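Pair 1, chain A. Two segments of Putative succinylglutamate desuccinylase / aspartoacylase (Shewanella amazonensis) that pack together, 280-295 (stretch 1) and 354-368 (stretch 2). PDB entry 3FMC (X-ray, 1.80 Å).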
# COMPACT_ATOMS: atom_id res chain seq x y z
N MSE A 280 33.52 16.87 20.33
CA MSE A 280 32.07 17.08 20.54
C MSE A 280 31.69 16.29 21.77
O MSE A 280 32.40 15.35 22.16
CB MSE A 280 31.24 16.63 19.33
CG MSE A 280 31.44 15.18 18.94
SE MSE A 280 30.46 14.75 17.38
CE MSE A 280 28.78 14.54 18.21
N LYS A 281 30.60 16.67 22.43
CA LYS A 281 30.13 15.92 23.61
C LYS A 281 29.44 14.68 23.07
O LYS A 281 28.77 14.76 22.03
CB LYS A 281 29.14 16.72 24.46
CG LYS A 281 29.74 17.87 25.23
CD LYS A 281 30.37 17.42 26.53
CE LYS A 281 30.60 18.62 27.43
NZ LYS A 281 31.23 19.75 26.68
N ARG A 282 29.66 13.57 23.74
CA ARG A 282 29.12 12.29 23.33
C ARG A 282 28.40 11.67 24.48
O ARG A 282 28.99 11.42 25.56
CB ARG A 282 30.21 11.37 22.81
CG ARG A 282 30.74 11.82 21.45
CD ARG A 282 31.93 10.92 21.01
NE ARG A 282 32.37 11.27 19.67
CZ ARG A 282 33.34 12.17 19.40
NH1 ARG A 282 33.96 12.79 20.39
NH2 ARG A 282 33.66 12.46 18.15
N TYR A 283 27.13 11.35 24.25
CA TYR A 283 26.30 10.79 25.30
C TYR A 283 25.83 9.40 24.96
O TYR A 283 25.82 9.01 23.80
CB TYR A 283 25.07 11.68 25.52
CG TYR A 283 25.45 13.08 25.93
CD1 TYR A 283 25.70 13.40 27.26
CD2 TYR A 283 25.58 14.05 24.99
CE1 TYR A 283 26.07 14.69 27.62
CE2 TYR A 283 25.93 15.32 25.33
CZ TYR A 283 26.17 15.63 26.64
OH TYR A 283 26.57 16.92 26.90
N GLY A 284 25.44 8.66 25.99
CA GLY A 284 24.92 7.30 25.80
C GLY A 284 23.85 6.94 26.79
O GLY A 284 23.52 7.73 27.69
N CYS A 285 23.21 5.81 26.53
CA CYS A 285 22.29 5.20 27.48
C CYS A 285 22.24 3.73 27.15
O CYS A 285 22.58 3.33 26.02
CB CYS A 285 20.92 5.88 27.51
SG CYS A 285 19.68 5.29 26.39
N PHE A 286 21.92 2.90 28.13
CA PHE A 286 21.77 1.49 27.90
C PHE A 286 20.42 1.31 27.18
O PHE A 286 19.46 2.02 27.47
CB PHE A 286 21.85 0.70 29.19
CG PHE A 286 23.22 0.67 29.75
CD1 PHE A 286 24.14 -0.22 29.27
CD2 PHE A 286 23.63 1.61 30.68
CE1 PHE A 286 25.43 -0.23 29.74
CE2 PHE A 286 24.92 1.59 31.15
CZ PHE A 286 25.82 0.66 30.68
N LEU A 287 20.37 0.32 26.31
CA LEU A 287 19.23 0.09 25.43
C LEU A 287 17.90 -0.00 26.17
O LEU A 287 16.88 0.49 25.66
CB LEU A 287 19.44 -1.15 24.60
CG LEU A 287 18.36 -1.51 23.59
CD1 LEU A 287 18.24 -0.45 22.48
CD2 LEU A 287 18.64 -2.93 23.05
N LYS A 288 17.91 -0.62 27.34
CA LYS A 288 16.68 -0.76 28.16
C LYS A 288 16.05 0.60 28.54
O LYS A 288 14.85 0.68 28.84
CB LYS A 288 16.94 -1.59 29.42
CG LYS A 288 17.75 -0.85 30.47
CD LYS A 288 18.01 -1.67 31.74
CE LYS A 288 18.89 -0.82 32.69
NZ LYS A 288 19.43 -1.55 33.88
N ASN A 289 16.86 1.66 28.52
CA ASN A 289 16.37 3.00 28.84
C ASN A 289 15.94 3.85 27.63
O ASN A 289 15.62 5.03 27.76
CB ASN A 289 17.44 3.69 29.69
CG ASN A 289 17.61 3.04 31.03
OD1 ASN A 289 16.63 2.56 31.60
ND2 ASN A 289 18.83 2.99 31.55
N TYR A 290 15.90 3.22 26.46
CA TYR A 290 15.43 3.82 25.21
C TYR A 290 13.94 3.50 25.13
O TYR A 290 13.56 2.33 25.00
CB TYR A 290 16.23 3.26 24.03
CG TYR A 290 16.06 3.95 22.68
CD1 TYR A 290 15.96 5.33 22.58
CD2 TYR A 290 16.05 3.20 21.49
CE1 TYR A 290 15.82 5.96 21.32
CE2 TYR A 290 15.96 3.81 20.25
CZ TYR A 290 15.85 5.19 20.16
OH TYR A 290 15.76 5.82 18.94
N ARG A 291 13.11 4.52 25.29
CA ARG A 291 11.66 4.41 25.41
C ARG A 291 10.87 4.89 24.19
O ARG A 291 11.24 5.87 23.54
CB ARG A 291 11.23 5.27 26.61
CG ARG A 291 12.02 4.99 27.90
CD ARG A 291 11.97 3.56 28.33
NE ARG A 291 10.61 3.06 28.59
CZ ARG A 291 9.93 3.23 29.73
NH1 ARG A 291 10.45 3.91 30.76
NH2 ARG A 291 8.70 2.73 29.85
N LYS A 292 9.74 4.23 23.96
CA LYS A 292 8.83 4.54 22.88
C LYS A 292 7.63 5.27 23.49
O LYS A 292 6.96 4.77 24.40
CB LYS A 292 8.37 3.25 22.19
CG LYS A 292 9.48 2.44 21.56
CD LYS A 292 9.00 1.07 21.13
CE LYS A 292 10.10 0.16 20.70
NZ LYS A 292 9.58 -1.16 20.15
N PHE A 293 7.39 6.46 22.99
CA PHE A 293 6.27 7.27 23.39
C PHE A 293 5.16 7.18 22.31
O PHE A 293 5.33 7.68 21.17
CB PHE A 293 6.68 8.71 23.65
CG PHE A 293 5.55 9.56 24.16
CD1 PHE A 293 5.23 9.55 25.50
CD2 PHE A 293 4.76 10.29 23.30
CE1 PHE A 293 4.14 10.32 25.99
CE2 PHE A 293 3.67 11.04 23.78
CZ PHE A 293 3.38 11.05 25.11
N HIS A 294 4.02 6.56 22.67
CA HIS A 294 2.87 6.36 21.75
C HIS A 294 1.75 7.40 21.96
O HIS A 294 1.52 7.85 23.08
CB HIS A 294 2.31 4.93 21.91
CG HIS A 294 3.34 3.85 21.73
ND1 HIS A 294 4.09 3.36 22.78
CD2 HIS A 294 3.77 3.18 20.64
CE1 HIS A 294 4.92 2.43 22.34
NE2 HIS A 294 4.75 2.30 21.04
N ALA A 295 1.03 7.75 20.89
CA ALA A 295 -0.03 8.72 20.99
C ALA A 295 -1.11 8.21 21.98
O ALA A 295 -1.63 7.11 21.80
CB ALA A 295 -0.64 8.99 19.60
N GLN A 354 -4.67 6.72 17.85
CA GLN A 354 -4.24 6.35 19.19
C GLN A 354 -3.26 5.16 19.05
O GLN A 354 -3.48 4.21 18.29
CB GLN A 354 -5.42 5.95 20.05
CG GLN A 354 -5.03 5.70 21.48
CD GLN A 354 -6.17 5.21 22.32
OE1 GLN A 354 -6.97 4.41 21.89
NE2 GLN A 354 -6.23 5.68 23.54
N GLY A 355 -2.14 5.25 19.75
CA GLY A 355 -1.13 4.22 19.73
C GLY A 355 -0.03 4.37 18.70
O GLY A 355 0.95 3.67 18.78
N THR A 356 -0.15 5.30 17.75
CA THR A 356 0.91 5.50 16.78
C THR A 356 2.17 5.93 17.54
O THR A 356 2.08 6.71 18.49
CB THR A 356 0.56 6.51 15.69
OG1 THR A 356 -0.67 6.13 15.08
CG2 THR A 356 1.70 6.52 14.63
N GLU A 357 3.32 5.38 17.17
CA GLU A 357 4.55 5.71 17.89
C GLU A 357 4.97 7.13 17.51
O GLU A 357 5.36 7.40 16.38
CB GLU A 357 5.64 4.72 17.59
CG GLU A 357 6.96 4.95 18.38
CD GLU A 357 8.10 4.14 17.80
OE1 GLU A 357 8.17 2.90 17.97
OE2 GLU A 357 8.95 4.78 17.18
N LEU A 358 4.89 8.03 18.47
CA LEU A 358 5.22 9.44 18.25
C LEU A 358 6.71 9.73 18.32
O LEU A 358 7.24 10.40 17.44
CB LEU A 358 4.46 10.37 19.22
CG LEU A 358 3.03 10.74 18.89
CD1 LEU A 358 2.40 11.43 20.12
CD2 LEU A 358 2.95 11.64 17.62
N TYR A 359 7.39 9.25 19.35
CA TYR A 359 8.82 9.46 19.51
C TYR A 359 9.50 8.27 20.12
O TYR A 359 8.85 7.45 20.74
CB TYR A 359 9.08 10.62 20.52
CG TYR A 359 8.97 12.08 20.04
CD1 TYR A 359 7.74 12.71 19.92
CD2 TYR A 359 10.11 12.84 19.81
CE1 TYR A 359 7.62 14.02 19.52
CE2 TYR A 359 10.02 14.16 19.45
CZ TYR A 359 8.78 14.76 19.30
OH TYR A 359 8.67 16.07 18.92
N LYS A 360 10.81 8.16 19.87
CA LYS A 360 11.70 7.32 20.67
C LYS A 360 12.64 8.30 21.43
O LYS A 360 13.16 9.27 20.85
CB LYS A 360 12.45 6.29 19.86
CG LYS A 360 11.54 5.18 19.33
CD LYS A 360 12.41 4.13 18.68
CE LYS A 360 11.64 3.11 18.04
NZ LYS A 360 12.62 2.06 17.64
N VAL A 361 12.77 8.04 22.72
CA VAL A 361 13.47 8.91 23.65
C VAL A 361 14.49 8.18 24.50
O VAL A 361 14.18 7.17 25.12
CB VAL A 361 12.41 9.57 24.61
CG1 VAL A 361 13.09 10.55 25.59
CG2 VAL A 361 11.34 10.26 23.79
N MSE A 362 15.76 8.65 24.50
CA MSE A 362 16.74 8.08 25.41
C MSE A 362 16.53 8.72 26.77
O MSE A 362 16.39 9.95 26.86
CB MSE A 362 18.18 8.38 24.95
CG MSE A 362 18.49 7.74 23.66
SE MSE A 362 20.39 7.98 23.20
CE MSE A 362 20.39 7.16 21.44
N THR A 363 16.44 7.88 27.79
CA THR A 363 16.30 8.33 29.15
C THR A 363 17.54 7.82 29.92
O THR A 363 18.30 6.92 29.45
CB THR A 363 15.01 7.78 29.81
OG1 THR A 363 15.11 6.35 29.96
CG2 THR A 363 13.79 8.16 28.96
N LYS A 364 17.74 8.38 31.12
CA LYS A 364 18.88 7.97 31.99
C LYS A 364 20.20 8.08 31.17
O LYS A 364 21.09 7.21 31.22
CB LYS A 364 18.65 6.60 32.57
CG LYS A 364 17.36 6.57 33.45
CD LYS A 364 17.00 5.14 33.80
CE LYS A 364 15.89 5.04 34.85
NZ LYS A 364 14.90 6.10 34.62
N VAL A 365 20.31 9.20 30.49
CA VAL A 365 21.44 9.49 29.63
C VAL A 365 22.65 9.97 30.42
O VAL A 365 22.51 10.70 31.41
CB VAL A 365 21.02 10.54 28.58
CG1 VAL A 365 22.23 11.02 27.77
CG2 VAL A 365 19.89 9.96 27.66
N PHE A 366 23.84 9.57 29.99
CA PHE A 366 25.05 10.04 30.63
C PHE A 366 26.12 10.33 29.61
O PHE A 366 26.06 9.84 28.49
CB PHE A 366 25.53 8.99 31.60
CG PHE A 366 25.75 7.68 30.99
CD1 PHE A 366 27.03 7.30 30.54
CD2 PHE A 366 24.71 6.73 30.92
CE1 PHE A 366 27.23 6.01 30.00
CE2 PHE A 366 24.92 5.44 30.36
CZ PHE A 366 26.19 5.10 29.91
N GLU A 367 27.08 11.15 29.99
CA GLU A 367 28.18 11.47 29.08
C GLU A 367 29.11 10.25 28.99
O GLU A 367 29.44 9.59 30.00
CB GLU A 367 28.93 12.73 29.50
CG GLU A 367 30.07 13.06 28.58
CD GLU A 367 30.62 14.46 28.82
OE1 GLU A 367 30.32 15.05 29.89
OE2 GLU A 367 31.32 14.96 27.92
N LEU A 368 29.49 9.88 27.78
CA LEU A 368 30.34 8.70 27.61
C LEU A 368 31.76 9.09 27.94
O LEU A 368 32.16 10.21 27.67
CB LEU A 368 30.25 8.14 26.18
CG LEU A 368 28.93 7.44 25.79
CD1 LEU A 368 29.03 7.07 24.32
CD2 LEU A 368 28.60 6.24 26.67
OXT LEU A 368 32.52 8.27 28.44
O HOH W 1 31.83 12.98 25.88
O HOH W 2 21.31 4.48 30.62
O HOH W 3 12.97 5.21 31.36
O HOH W 4 6.15 1.31 18.85

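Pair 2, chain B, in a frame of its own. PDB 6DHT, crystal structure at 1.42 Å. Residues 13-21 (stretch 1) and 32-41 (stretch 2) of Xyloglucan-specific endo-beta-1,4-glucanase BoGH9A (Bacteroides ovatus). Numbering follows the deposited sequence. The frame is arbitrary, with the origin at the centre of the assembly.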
# COMPACT_ATOMS: atom_id res chain seq x y z
N ILE B 13 35.66 -8.32 3.46
CA ILE B 13 34.23 -8.00 3.55
C ILE B 13 33.95 -6.60 3.00
O ILE B 13 34.44 -5.60 3.53
CB ILE B 13 33.70 -8.11 5.00
CG1 ILE B 13 32.45 -7.23 5.20
CG2 ILE B 13 34.79 -7.74 5.99
CD1 ILE B 13 31.84 -7.29 6.58
N PRO B 14 33.15 -6.53 1.93
CA PRO B 14 32.88 -5.20 1.36
C PRO B 14 31.86 -4.37 2.17
O PRO B 14 31.06 -4.91 2.95
CB PRO B 14 32.32 -5.53 -0.01
CG PRO B 14 31.65 -6.88 0.17
CD PRO B 14 32.43 -7.60 1.22
N ASN B 15 31.90 -3.05 1.99
CA ASN B 15 30.92 -2.17 2.61
C ASN B 15 29.50 -2.64 2.28
O ASN B 15 28.61 -2.59 3.14
CB ASN B 15 31.11 -0.73 2.15
CG ASN B 15 32.45 -0.14 2.58
OD1 ASN B 15 33.12 -0.66 3.47
ND2 ASN B 15 32.84 0.96 1.95
N ASP B 16 29.35 -3.10 1.04
CA ASP B 16 28.15 -3.70 0.46
C ASP B 16 27.49 -4.77 1.33
O ASP B 16 26.29 -5.03 1.21
CB ASP B 16 28.53 -4.38 -0.86
CG ASP B 16 27.64 -3.98 -2.00
OD1 ASP B 16 28.16 -3.84 -3.13
OD2 ASP B 16 26.42 -3.82 -1.78
N ALA B 17 28.29 -5.44 2.15
CA ALA B 17 27.82 -6.59 2.89
C ALA B 17 27.06 -6.17 4.14
O ALA B 17 26.40 -6.98 4.76
CB ALA B 17 29.02 -7.48 3.28
N ILE B 18 27.23 -4.91 4.53
CA ILE B 18 26.56 -4.42 5.74
C ILE B 18 25.11 -4.01 5.39
O ILE B 18 24.90 -3.02 4.71
CB ILE B 18 27.30 -3.24 6.41
CG1 ILE B 18 28.78 -3.63 6.64
CG2 ILE B 18 26.61 -2.84 7.72
CD1 ILE B 18 29.65 -2.49 7.02
N ARG B 19 24.15 -4.79 5.86
CA ARG B 19 22.75 -4.60 5.48
C ARG B 19 22.03 -3.90 6.63
O ARG B 19 22.04 -4.34 7.77
CB ARG B 19 22.13 -5.96 5.15
CG ARG B 19 22.88 -6.75 4.08
CD ARG B 19 22.78 -6.07 2.70
NE ARG B 19 23.83 -6.53 1.79
CZ ARG B 19 23.75 -7.61 1.04
NH1 ARG B 19 22.69 -8.39 1.06
NH2 ARG B 19 24.78 -7.92 0.26
N LEU B 20 21.45 -2.74 6.33
CA LEU B 20 20.79 -1.97 7.37
C LEU B 20 19.66 -1.14 6.79
O LEU B 20 19.51 -1.02 5.60
CB LEU B 20 21.80 -1.08 8.10
CG LEU B 20 22.24 0.23 7.42
CD1 LEU B 20 23.16 0.99 8.32
CD2 LEU B 20 22.94 -0.02 6.07
N ASN B 21 18.88 -0.54 7.68
CA ASN B 21 17.90 0.46 7.29
C ASN B 21 18.65 1.69 6.78
O ASN B 21 19.31 2.40 7.53
CB ASN B 21 17.05 0.80 8.50
CG ASN B 21 15.97 1.81 8.19
OD1 ASN B 21 16.18 2.75 7.42
ND2 ASN B 21 14.81 1.66 8.84
N ILE B 32 19.64 -2.50 14.55
CA ILE B 32 20.30 -3.72 14.13
C ILE B 32 20.70 -3.66 12.67
O ILE B 32 19.94 -3.24 11.79
CB ILE B 32 19.42 -4.95 14.43
CG1 ILE B 32 19.41 -5.18 15.95
CG2 ILE B 32 19.93 -6.21 13.66
CD1 ILE B 32 18.64 -6.34 16.43
N ALA B 33 21.95 -4.07 12.41
CA ALA B 33 22.45 -4.26 11.06
C ALA B 33 22.83 -5.72 10.94
O ALA B 33 23.04 -6.38 11.95
CB ALA B 33 23.66 -3.36 10.81
N VAL B 34 22.85 -6.24 9.72
CA VAL B 34 23.20 -7.63 9.48
C VAL B 34 24.26 -7.69 8.39
O VAL B 34 24.08 -7.15 7.30
CB VAL B 34 21.98 -8.44 9.05
CG1 VAL B 34 22.40 -9.85 8.64
CG2 VAL B 34 20.98 -8.50 10.18
N VAL B 35 25.36 -8.38 8.69
CA VAL B 35 26.36 -8.62 7.67
C VAL B 35 25.90 -9.82 6.86
O VAL B 35 25.62 -10.88 7.43
CB VAL B 35 27.72 -8.88 8.31
CG1 VAL B 35 28.76 -9.04 7.22
CG2 VAL B 35 28.13 -7.76 9.23
N ASP B 36 25.81 -9.67 5.55
CA ASP B 36 25.16 -10.66 4.69
C ASP B 36 25.96 -11.96 4.54
O ASP B 36 25.39 -12.99 4.21
CB ASP B 36 24.91 -10.06 3.30
CG ASP B 36 24.12 -10.98 2.39
OD1 ASP B 36 23.04 -11.45 2.78
OD2 ASP B 36 24.57 -11.23 1.25
N SER B 37 27.28 -11.87 4.74
CA SER B 37 28.15 -13.05 4.61
C SER B 37 29.53 -12.68 5.06
O SER B 37 29.92 -11.52 5.02
CB SER B 37 28.19 -13.56 3.17
OG SER B 37 28.75 -12.60 2.29
N GLY B 38 30.27 -13.69 5.51
CA GLY B 38 31.64 -13.50 5.95
C GLY B 38 31.81 -13.73 7.44
O GLY B 38 30.85 -13.74 8.20
N LYS B 39 33.06 -13.91 7.85
CA LYS B 39 33.37 -14.14 9.25
C LYS B 39 33.55 -12.80 9.96
O LYS B 39 34.41 -12.00 9.59
CB LYS B 39 34.64 -15.00 9.35
CG LYS B 39 34.89 -15.57 10.74
CD LYS B 39 35.93 -16.69 10.73
CE LYS B 39 36.29 -17.15 12.15
NZ LYS B 39 35.10 -17.28 13.04
N VAL B 40 32.72 -12.56 10.98
CA VAL B 40 32.75 -11.33 11.76
C VAL B 40 32.75 -11.70 13.24
O VAL B 40 32.04 -12.61 13.66
CB VAL B 40 31.51 -10.44 11.44
CG1 VAL B 40 31.39 -9.29 12.41
CG2 VAL B 40 31.61 -9.92 10.02
N GLU B 41 33.56 -11.00 14.04
CA GLU B 41 33.63 -11.28 15.46
C GLU B 41 33.32 -10.06 16.32
O GLU B 41 33.00 -10.18 17.50
CB GLU B 41 35.01 -11.84 15.81
CG GLU B 41 35.27 -13.19 15.16
CD GLU B 41 36.65 -13.74 15.47
OE1 GLU B 41 37.42 -13.10 16.21
OE2 GLU B 41 36.96 -14.84 14.96
O HOH W 5 23.95 -10.00 -1.65

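Pair 1 and pair 2 share a compact motif: a 3-10 turn runs straight into a short strand, which pairs antiparallel with a second strand. Fourteen central residues superpose with an RMSD of 1.0 Å. The turn occupies Leu287(A) to Asn289(A) in pair 1 and Asn15(B) to Ala17(B) in pair 2, and each is closed by its own backbone: Asn289(A) N donates to Phe286(A) O at 2.8 Å, and the matching Ala17(B) N donates to Pro14(B) O at 2.9 Å.

The first rule is that the last turn residue offers its carbonyl to the partner stretch. Thr363(A) N reaches Asn289(A) O at 3.0 Å; Asp36(B) N, at the matching position, reaches Ala17(B) O at 2.9 Å. Two residues on, an arginine forms a reciprocal pair with a valine in both proteins. Arg291(A) N to Val361(A) O is 2.9 Å and Val361(A) N to Arg291(A) O is 2.8 Å; Arg19(B) N to Val34(B) O and Val34(B) N to Arg19(B) O are both 2.8 Å.

Side chains then diverge on this fixed frame. Thr363(A) adds a second bond to the turn carbonyl, OG1 to Asn289(A) O at 2.6 Å. In both pairs a water links the arginine to the matched residue: water 3 joins Arg291(A) NH1 (2.9 Å) to Thr363(A) OG1 (2.8 Å), and water 5 joins Arg19(B) NH2 (2.9 Å) to Asp36(B) OD2 (3.2 Å). Pair 2 adds a salt bridge, Arg19(B) NH1 to Asp36(B) OD2 at 3.4 Å, with the carboxylate carbon over one face of the guanidinium. Arg19(B) NE also bonds back to Asp16(B) O at 2.9 Å, tying the strand arginine to the turn.

On the other face, the tyrosine-selenomethionine pair of pair 1 becomes isoleucine and valine. Tyr290(A) CD1 packs on Met362(A) CG at 3.7 Å, and its ring stands off that face and leans toward the other stretch, with Tyr290(A) OH 3.5 Å from Lys360(A) CB. Ile18(B) is shorter; its CG2 meets Ala33(B) CB, at the position of Lys360(A), at 4.3 Å. Val35(B) is covered from the start of the other stretch, where Ile13(B) CD1 comes within 3.6 Å of Val35(B) CG1.

Pair 1 continues past Lys292(A), where Phe293(A) O accepts from both Leu358(A) N (2.8 Å) and Tyr359(A) N (3.2 Å) at a beta bulge. Before the turn, a separate ladder pairs Gly284(A) with Phe366(A). In both pairs the same backbone bonds hold the register, while most of the matched side chains differ.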